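Local coordinates for protein endonuclease III (Geobacillus stearothermophilus, PDB 1ORN) that probably removes oxidised pyrimidines from damaged DNA as a base-excision-repair glycosylase carrying a [4Fe-4S] cluster, forming a covalent intermediate with the DNA, at residues Lys7-Tyr12 and Leu205-Glu210; Arg11-Glu16 and Lys150-Cys155; Val128-Ser131 and Pro137-Ala140. One frame throughout, in Å; residues are numbered along the deposited sequence.

Contact 1 of 3, residues Lys7-Tyr12 and Leu205-Glu210. With SF4 (iron/sulfur cluster), chain F.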
loop_
_atom_site.group_PDB
_atom_site.type_symbol
_atom_site.label_atom_id
_atom_site.label_comp_id
_atom_site.label_asym_id
_atom_site.label_seq_id
_atom_site.Cartn_x
_atom_site.Cartn_y
_atom_site.Cartn_z
ATOM N N LYS C 7 -16.211 17.470 -6.684
ATOM C CA LYS C 7 -15.444 17.398 -5.445
ATOM C C LYS C 7 -16.372 17.028 -4.295
ATOM O O LYS C 7 -16.063 16.148 -3.487
ATOM C CB LYS C 7 -14.765 18.734 -5.163
ATOM N N GLN C 8 -17.520 17.695 -4.237
ATOM C CA GLN C 8 -18.490 17.446 -3.180
ATOM C C GLN C 8 -18.905 15.982 -3.132
ATOM O O GLN C 8 -19.056 15.409 -2.053
ATOM C CB GLN C 8 -19.720 18.336 -3.370
ATOM C CG GLN C 8 -19.396 19.825 -3.415
ATOM C CD GLN C 8 -19.112 20.336 -4.822
ATOM O OE1 GLN C 8 -18.389 19.707 -5.595
ATOM N NE2 GLN C 8 -19.677 21.492 -5.155
ATOM N N GLN C 9 -19.083 15.376 -4.302
ATOM C CA GLN C 9 -19.477 13.977 -4.377
ATOM C C GLN C 9 -18.363 13.047 -3.909
ATOM O O GLN C 9 -18.613 12.078 -3.191
ATOM C CB GLN C 9 -19.864 13.606 -5.801
ATOM C CG GLN C 9 -21.190 14.169 -6.261
ATOM C CD GLN C 9 -21.528 13.726 -7.661
ATOM O OE1 GLN C 9 -20.776 13.984 -8.605
ATOM N NE2 GLN C 9 -22.660 13.052 -7.812
ATOM N N ILE C 10 -17.139 13.334 -4.331
ATOM C CA ILE C 10 -16.004 12.511 -3.936
ATOM C C ILE C 10 -15.865 12.538 -2.417
ATOM O O ILE C 10 -15.597 11.510 -1.793
ATOM C CB ILE C 10 -14.698 13.009 -4.601
ATOM C CG1 ILE C 10 -14.825 12.892 -6.121
ATOM C CG2 ILE C 10 -13.505 12.195 -4.098
ATOM C CD1 ILE C 10 -13.614 13.390 -6.887
ATOM N N ARG C 11 -16.054 13.710 -1.818
ATOM C CA ARG C 11 -15.956 13.830 -0.367
ATOM C C ARG C 11 -17.081 13.031 0.287
ATOM O O ARG C 11 -16.928 12.511 1.392
ATOM C CB ARG C 11 -16.032 15.298 0.062
ATOM C CG ARG C 11 -14.854 16.144 -0.417
ATOM C CD ARG C 11 -14.942 17.575 0.098
ATOM N N TYR C 12 -18.208 12.935 -0.410
ATOM C CA TYR C 12 -19.364 12.191 0.078
ATOM C C TYR C 12 -19.024 10.705 0.096
ATOM O O TYR C 12 -19.368 9.986 1.037
ATOM C CB TYR C 12 -20.559 12.432 -0.846
ATOM C CG TYR C 12 -21.803 11.661 -0.474
ATOM C CD1 TYR C 12 -22.733 12.186 0.424
ATOM C CD2 TYR C 12 -22.048 10.402 -1.015
ATOM C CE1 TYR C 12 -23.877 11.472 0.768
ATOM C CE2 TYR C 12 -23.183 9.683 -0.677
ATOM C CZ TYR C 12 -24.093 10.221 0.214
ATOM O OH TYR C 12 -25.219 9.501 0.544
ATOM N N LEU C 205 -23.804 3.153 -4.672
ATOM C CA LEU C 205 -24.369 2.695 -5.937
ATOM C C LEU C 205 -25.099 3.843 -6.646
ATOM O O LEU C 205 -25.048 3.950 -7.870
ATOM C CB LEU C 205 -25.362 1.551 -5.684
ATOM C CG LEU C 205 -25.577 0.465 -6.747
ATOM C CD1 LEU C 205 -26.951 -0.161 -6.518
ATOM C CD2 LEU C 205 -25.489 1.029 -8.151
ATOM N N HIS C 206 -25.759 4.701 -5.869
ATOM C CA HIS C 206 -26.528 5.825 -6.419
ATOM C C HIS C 206 -25.733 6.866 -7.208
ATOM O O HIS C 206 -26.319 7.756 -7.828
ATOM C CB HIS C 206 -27.294 6.547 -5.307
ATOM C CG HIS C 206 -26.422 7.364 -4.405
ATOM N ND1 HIS C 206 -25.713 6.818 -3.358
ATOM C CD2 HIS C 206 -26.138 8.688 -4.402
ATOM C CE1 HIS C 206 -25.030 7.769 -2.747
ATOM N NE2 HIS C 206 -25.269 8.913 -3.361
ATOM N N LEU C 207 -24.409 6.774 -7.181
ATOM C CA LEU C 207 -23.589 7.721 -7.925
ATOM C C LEU C 207 -22.431 7.037 -8.642
ATOM O O LEU C 207 -21.595 7.703 -9.251
ATOM C CB LEU C 207 -23.049 8.822 -6.998
ATOM C CG LEU C 207 -22.261 8.490 -5.722
ATOM C CD1 LEU C 207 -21.044 7.625 -6.029
ATOM C CD2 LEU C 207 -21.824 9.798 -5.065
ATOM N N CYS C 208 -22.389 5.709 -8.585
ATOM C CA CYS C 208 -21.302 4.974 -9.218
ATOM C C CYS C 208 -21.571 4.514 -10.648
ATOM O O CYS C 208 -22.498 3.745 -10.904
ATOM C CB CYS C 208 -20.918 3.768 -8.362
ATOM S SG CYS C 208 -19.501 2.878 -9.013
ATOM N N ARG C 209 -20.738 4.978 -11.575
ATOM C CA ARG C 209 -20.863 4.619 -12.984
ATOM C C ARG C 209 -20.633 3.127 -13.190
ATOM O O ARG C 209 -21.317 2.487 -13.991
ATOM C CB ARG C 209 -19.865 5.418 -13.816
ATOM N N GLU C 210 -19.663 2.577 -12.465
ATOM C CA GLU C 210 -19.327 1.161 -12.558
ATOM C C GLU C 210 -20.433 0.292 -11.958
ATOM O O GLU C 210 -20.824 -0.723 -12.541
ATOM C CB GLU C 210 -18.012 0.888 -11.821
ATOM C CG GLU C 210 -17.571 -0.563 -11.840
ATOM C CD GLU C 210 -17.107 -1.008 -13.207
ATOM O OE1 GLU C 210 -16.868 -2.220 -13.391
ATOM O OE2 GLU C 210 -16.977 -0.142 -14.097
HETATM FE FE1 SF4 F . -20.037 0.241 -4.860
HETATM FE FE2 SF4 F . -17.698 -0.534 -6.104
HETATM FE FE3 SF4 F . -20.085 -1.442 -6.906
HETATM FE FE4 SF4 F . -19.401 1.150 -7.280
HETATM S S1 SF4 F . -18.437 -0.659 -8.308
HETATM S S2 SF4 F . -21.364 0.342 -6.701
HETATM S S3 SF4 F . -18.142 1.480 -5.473
HETATM S S4 SF4 F . -19.157 -1.909 -4.955
#
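Y12 of helix 7-20 meets H206 and L207 in a small aromatic and apolar contact at the protein surface, where an N-terminal helix leans on the turn just ahead of the C-terminal helix 209-215. The closest approach is Y12 CE2 to H206 CE1, 3.4 Å, with NE2 of the same imidazole hardly farther. Y12 CE2 lies near the plane of the H206 ring, at its rim, and the two ring planes stand at 89° to each other with the rings arriving from opposite directions. Y12 reaches across because its CG is anti to the backbone N (chi1 177°), which sends the ring off the helix toward the turn; L204 also touches it. Within the turn, L207 CG lies 3.8 Å above one face of the H206 imidazole, toward its rim. L207 CD2 approaches Y12 CD2 obliquely at 4.1 Å, and L207 also rests on L152 of helix 143-152. Q9 adds a loose fringe with NE2 4.3 Å from L207 CB, while its OE1 is bonded to T6 N. The turn belongs to the cysteine-ligated cluster loop of the endonuclease III family, in which C192, C199, C202 and C208 follow a C-X6-C-X2-C-X5-C pattern. C208, directly after L207, binds iron FE4 of the cluster through SG at 2.4 Å. It is also the N-cap of helix 209-215, its sulfur capping a backbone N just beyond E210. E210 lays its bent chain against the cluster, CG 3.6 Å from sulfide S1, and turns its carboxylate to a salt bridge with R214.

Contact 2 of 3, residues Arg11-Glu16 and Lys150-Cys155; sequences RYCLDE and KRLGFC. With SF4 (iron/sulfur cluster), chain F.
C13 of helix 7-20 packs on L152, the last residue of helix 143-152, and together with L14 on F154 just beyond it, in a buried contact beside the iron-sulfur cluster. The carbon contacts with F154 are made at the rim of its ring: C13 CB lies in the ring plane, 3.6 Å from F154 CZ, and L14 CD2 comes in obliquely to within 3.8 Å of F154 CE2. With CG anti to its carbonyl carbon (chi1 -78°), F154 thrusts its ring toward helix 7-20, whose I10 and M17 also touch it. The sulfur contacts fall to C13. Its SG sits 5.2 Å from the centroid of the F154 ring, 86° off the normal, a Cys sulfur-aromatic contact at the ring edge, and it meets L152 CG at 4.0 Å. The turn between the two partners is made by G153, whose positive phi of 96° ends the helix; its backbone is hydrogen-bonded to L5. On the cluster side, L152 CD1 is 3.5 Å from sulfide S3, and R151, extended along its chain, passes CD near S1 before its guanidinium bonds the carbonyls of K193 and A194. L152 thus lies between C13 and the cluster. Since aromatic rims carry partial positive charge, the sulfur of C13 is probably weakly favoured at the F154 edge; L152 gives that side of the cluster an apolar neighbour while R151 brings a positive charge near, which may influence its electrostatics.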
loop_
_atom_site.group_PDB
_atom_site.type_symbol
_atom_site.label_atom_id
_atom_site.label_comp_id
_atom_site.label_asym_id
_atom_site.label_seq_id
_atom_site.Cartn_x
_atom_site.Cartn_y
_atom_site.Cartn_z
ATOM N N ARG C 11 -16.054 13.710 -1.818
ATOM C CA ARG C 11 -15.956 13.830 -0.367
ATOM C C ARG C 11 -17.081 13.031 0.287
ATOM O O ARG C 11 -16.928 12.511 1.392
ATOM C CB ARG C 11 -16.032 15.298 0.062
ATOM C CG ARG C 11 -14.854 16.144 -0.417
ATOM C CD ARG C 11 -14.942 17.575 0.098
ATOM N N TYR C 12 -18.208 12.935 -0.410
ATOM C CA TYR C 12 -19.364 12.191 0.078
ATOM C C TYR C 12 -19.024 10.705 0.096
ATOM O O TYR C 12 -19.368 9.986 1.037
ATOM C CB TYR C 12 -20.559 12.432 -0.846
ATOM C CG TYR C 12 -21.803 11.661 -0.474
ATOM C CD1 TYR C 12 -22.733 12.186 0.424
ATOM C CD2 TYR C 12 -22.048 10.402 -1.015
ATOM C CE1 TYR C 12 -23.877 11.472 0.768
ATOM C CE2 TYR C 12 -23.183 9.683 -0.677
ATOM C CZ TYR C 12 -24.093 10.221 0.214
ATOM O OH TYR C 12 -25.219 9.501 0.544
ATOM N N CYS C 13 -18.349 10.255 -0.960
ATOM C CA CYS C 13 -17.942 8.861 -1.090
ATOM C C CYS C 13 -16.971 8.474 0.011
ATOM O O CYS C 13 -17.100 7.414 0.617
ATOM C CB CYS C 13 -17.272 8.624 -2.448
ATOM S SG CYS C 13 -18.405 8.632 -3.845
ATOM N N LEU C 14 -15.995 9.339 0.258
ATOM C CA LEU C 14 -14.997 9.088 1.287
ATOM C C LEU C 14 -15.623 9.080 2.675
ATOM O O LEU C 14 -15.217 8.301 3.536
ATOM C CB LEU C 14 -13.896 10.145 1.212
ATOM C CG LEU C 14 -13.100 10.107 -0.098
ATOM C CD1 LEU C 14 -12.088 11.238 -0.112
ATOM C CD2 LEU C 14 -12.412 8.754 -0.239
ATOM N N ASP C 15 -16.612 9.944 2.887
ATOM C CA ASP C 15 -17.297 10.019 4.174
ATOM C C ASP C 15 -18.040 8.714 4.452
ATOM O O ASP C 15 -18.116 8.263 5.597
ATOM C CB ASP C 15 -18.276 11.190 4.178
ATOM N N GLU C 16 -18.580 8.105 3.402
ATOM C CA GLU C 16 -19.321 6.856 3.543
ATOM C C GLU C 16 -18.373 5.692 3.827
ATOM O O GLU C 16 -18.667 4.832 4.659
ATOM C CB GLU C 16 -20.120 6.572 2.270
ATOM C CG GLU C 16 -21.203 5.513 2.430
ATOM C CD GLU C 16 -22.320 5.948 3.374
ATOM O OE1 GLU C 16 -22.926 7.015 3.133
ATOM O OE2 GLU C 16 -22.593 5.220 4.354
ATOM N N LYS C 150 -11.102 4.759 -9.888
ATOM C CA LYS C 150 -11.571 4.717 -11.264
ATOM C C LYS C 150 -13.004 4.227 -11.418
ATOM O O LYS C 150 -13.741 4.724 -12.267
ATOM C CB LYS C 150 -10.598 3.891 -12.103
ATOM C CG LYS C 150 -9.257 4.620 -12.248
ATOM C CD LYS C 150 -8.227 3.842 -13.023
ATOM C CE LYS C 150 -7.003 4.721 -13.287
ATOM N NZ LYS C 150 -5.976 3.999 -14.079
ATOM N N ARG C 151 -13.417 3.272 -10.596
ATOM C CA ARG C 151 -14.792 2.780 -10.689
ATOM C C ARG C 151 -15.790 3.851 -10.262
ATOM O O ARG C 151 -16.813 4.060 -10.918
ATOM C CB ARG C 151 -14.980 1.541 -9.816
ATOM C CG ARG C 151 -14.370 0.283 -10.385
ATOM C CD ARG C 151 -14.657 -0.896 -9.480
ATOM N NE ARG C 151 -14.298 -2.163 -10.108
ATOM C CZ ARG C 151 -14.315 -3.336 -9.484
ATOM N NH1 ARG C 151 -14.672 -3.412 -8.208
ATOM N NH2 ARG C 151 -13.981 -4.434 -10.142
ATOM N N LEU C 152 -15.485 4.531 -9.164
ATOM C CA LEU C 152 -16.357 5.573 -8.628
ATOM C C LEU C 152 -16.365 6.858 -9.454
ATOM O O LEU C 152 -17.314 7.641 -9.390
ATOM C CB LEU C 152 -15.946 5.887 -7.190
ATOM C CG LEU C 152 -16.940 5.681 -6.043
ATOM C CD1 LEU C 152 -18.123 4.804 -6.454
ATOM C CD2 LEU C 152 -16.177 5.075 -4.877
ATOM N N GLY C 153 -15.311 7.082 -10.228
ATOM C CA GLY C 153 -15.255 8.286 -11.033
ATOM C C GLY C 153 -14.488 9.417 -10.381
ATOM O O GLY C 153 -14.708 10.584 -10.696
ATOM N N PHE C 154 -13.591 9.077 -9.462
ATOM C CA PHE C 154 -12.775 10.076 -8.788
ATOM C C PHE C 154 -11.841 10.688 -9.828
ATOM O O PHE C 154 -11.497 11.867 -9.761
ATOM C CB PHE C 154 -11.931 9.420 -7.689
ATOM C CG PHE C 154 -12.687 9.103 -6.422
ATOM C CD1 PHE C 154 -14.077 9.053 -6.402
ATOM C CD2 PHE C 154 -11.990 8.823 -5.246
ATOM C CE1 PHE C 154 -14.763 8.727 -5.231
ATOM C CE2 PHE C 154 -12.667 8.495 -4.068
ATOM C CZ PHE C 154 -14.056 8.447 -4.062
ATOM N N CYS C 155 -11.434 9.859 -10.783
ATOM C CA CYS C 155 -10.528 10.263 -11.853
ATOM C C CYS C 155 -10.895 9.481 -13.111
ATOM O O CYS C 155 -11.842 8.695 -13.098
ATOM C CB CYS C 155 -9.088 9.941 -11.457
ATOM S SG CYS C 155 -8.835 8.182 -11.128
HETATM FE FE1 SF4 F . -20.037 0.241 -4.860
HETATM FE FE2 SF4 F . -17.698 -0.534 -6.104
HETATM FE FE3 SF4 F . -20.085 -1.442 -6.906
HETATM FE FE4 SF4 F . -19.401 1.150 -7.280
HETATM S S1 SF4 F . -18.437 -0.659 -8.308
HETATM S S2 SF4 F . -21.364 0.342 -6.701
HETATM S S3 SF4 F . -18.142 1.480 -5.473
HETATM S S4 SF4 F . -19.157 -1.909 -4.955
#

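Contact 3 of 3, residues Val128-Ser131 and Pro137-Ala140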
loop_
_atom_site.group_PDB
_atom_site.type_symbol
_atom_site.label_atom_id
_atom_site.label_comp_id
_atom_site.label_asym_id
_atom_site.label_seq_id
_atom_site.Cartn_x
_atom_site.Cartn_y
_atom_site.Cartn_z
ATOM N N VAL C 128 3.705 4.379 1.993
ATOM C CA VAL C 128 3.197 3.571 3.100
ATOM C C VAL C 128 4.126 3.704 4.293
ATOM O O VAL C 128 3.677 3.921 5.423
ATOM C CB VAL C 128 3.090 2.076 2.731
ATOM C CG1 VAL C 128 2.818 1.248 3.984
ATOM C CG2 VAL C 128 1.984 1.875 1.719
ATOM N N VAL C 129 5.426 3.586 4.047
ATOM C CA VAL C 129 6.399 3.675 5.120
ATOM C C VAL C 129 6.395 5.023 5.849
ATOM O O VAL C 129 6.318 5.051 7.081
ATOM C CB VAL C 129 7.824 3.360 4.597
ATOM C CG1 VAL C 129 8.865 3.573 5.709
ATOM C CG2 VAL C 129 7.870 1.918 4.113
ATOM N N VAL C 130 6.459 6.136 5.121
ATOM C CA VAL C 130 6.482 7.424 5.814
ATOM C C VAL C 130 5.187 7.697 6.567
ATOM O O VAL C 130 5.198 8.328 7.629
ATOM C CB VAL C 130 6.772 8.608 4.850
ATOM C CG1 VAL C 130 8.101 8.382 4.156
ATOM C CG2 VAL C 130 5.648 8.775 3.841
ATOM N N SER C 131 4.080 7.197 6.032
ATOM C CA SER C 131 2.773 7.398 6.642
ATOM C C SER C 131 2.563 6.559 7.891
ATOM O O SER C 131 2.219 7.080 8.955
ATOM C CB SER C 131 1.675 7.069 5.632
ATOM O OG SER C 131 0.395 7.153 6.235
ATOM N N PRO C 137 1.914 12.623 6.453
ATOM C CA PRO C 137 0.759 12.471 5.569
ATOM C C PRO C 137 1.164 12.100 4.143
ATOM O O PRO C 137 2.053 12.712 3.547
ATOM C CB PRO C 137 0.072 13.834 5.656
ATOM C CG PRO C 137 1.194 14.765 5.993
ATOM C CD PRO C 137 1.984 13.986 7.003
ATOM N N ALA C 138 0.514 11.074 3.611
ATOM C CA ALA C 138 0.782 10.619 2.254
ATOM C C ALA C 138 -0.326 9.668 1.855
ATOM O O ALA C 138 -0.980 9.070 2.712
ATOM C CB ALA C 138 2.131 9.906 2.188
ATOM N N ILE C 139 -0.547 9.550 0.554
ATOM C CA ILE C 139 -1.560 8.651 0.029
ATOM C C ILE C 139 -0.866 7.658 -0.892
ATOM O O ILE C 139 -0.408 8.016 -1.977
ATOM C CB ILE C 139 -2.629 9.412 -0.776
ATOM C CG1 ILE C 139 -3.301 10.455 0.119
ATOM C CG2 ILE C 139 -3.655 8.432 -1.335
ATOM C CD1 ILE C 139 -4.333 11.299 -0.597
ATOM N N ALA C 140 -0.774 6.413 -0.441
ATOM C CA ALA C 140 -0.142 5.363 -1.222
ATOM C C ALA C 140 -1.193 4.788 -2.162
ATOM O O ALA C 140 -2.235 4.309 -1.714
ATOM C CB ALA C 140 0.386 4.279 -0.299
#
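V128 and V130 reach the segment P137-A140 through different methyl placements. V128 has CG1 anti to the backbone N (chi1 169°), which leaves CG2 beside that N; although its CB points away from the loop, CG2 swings back to A140 CB at 3.5 Å. V130, with CG1 beside the backbone N (chi1 -58°), holds CG2 between N and carbonyl carbon and brings it to A138 CB at 4.0 Å. Along the extended backbone the directions alternate: A138 and A140 face helix 123-134, while P137 and I139 point away. The small methyl of A140 probably helps the chain run close to V128, where the CA atoms are 5.7 Å apart; at the other end the CA atoms of S131 and P137 are 5.6 Å apart. A140 CB also comes within 4.0 Å of V128 N, so this methyl lies against the helix backbone as well as a side chain. S131 packs its CB 4.5 Å from that of A138, but its hydroxyl is bonded to S178 OG, and the A138 carbonyl oxygen is buried here with no partner in the model. A backbone hydrogen bond between V130 and V136 bridges the turn joining the two segments. V128-S131 belongs to the helix-hairpin-helix element, in its second helix 123-134, and the extended loop after it packs back on that helix. V129 and V130 also touch L115 of helix 112-115; beyond the loop, P137 and I139 pack on W177 of helix 177-191, and I139 reaches L168 and M169 of helix 161-171.

From the N terminus, helix 7-20 supplies the first partner of both contact 1 and contact 2, which share R11 and Y12. The two loops start from this same stretch: contact 2 closes first, at the end of helix 143-152, and contact 1 later, at the turn before helix 209-215. Contact 3, a short local closure between helix 123-134 and the loop leading to helix 143-152, is nested inside both and touches neither, its centre 20 Å or more from theirs. Contacts 1 and 2 adjoin: L207 CD1 meets C13 SG at 3.6 Å, and beside the cluster C208 SG meets L152 CD1 at 3.5 Å, tying N-terminal helix to C-terminal cluster loop.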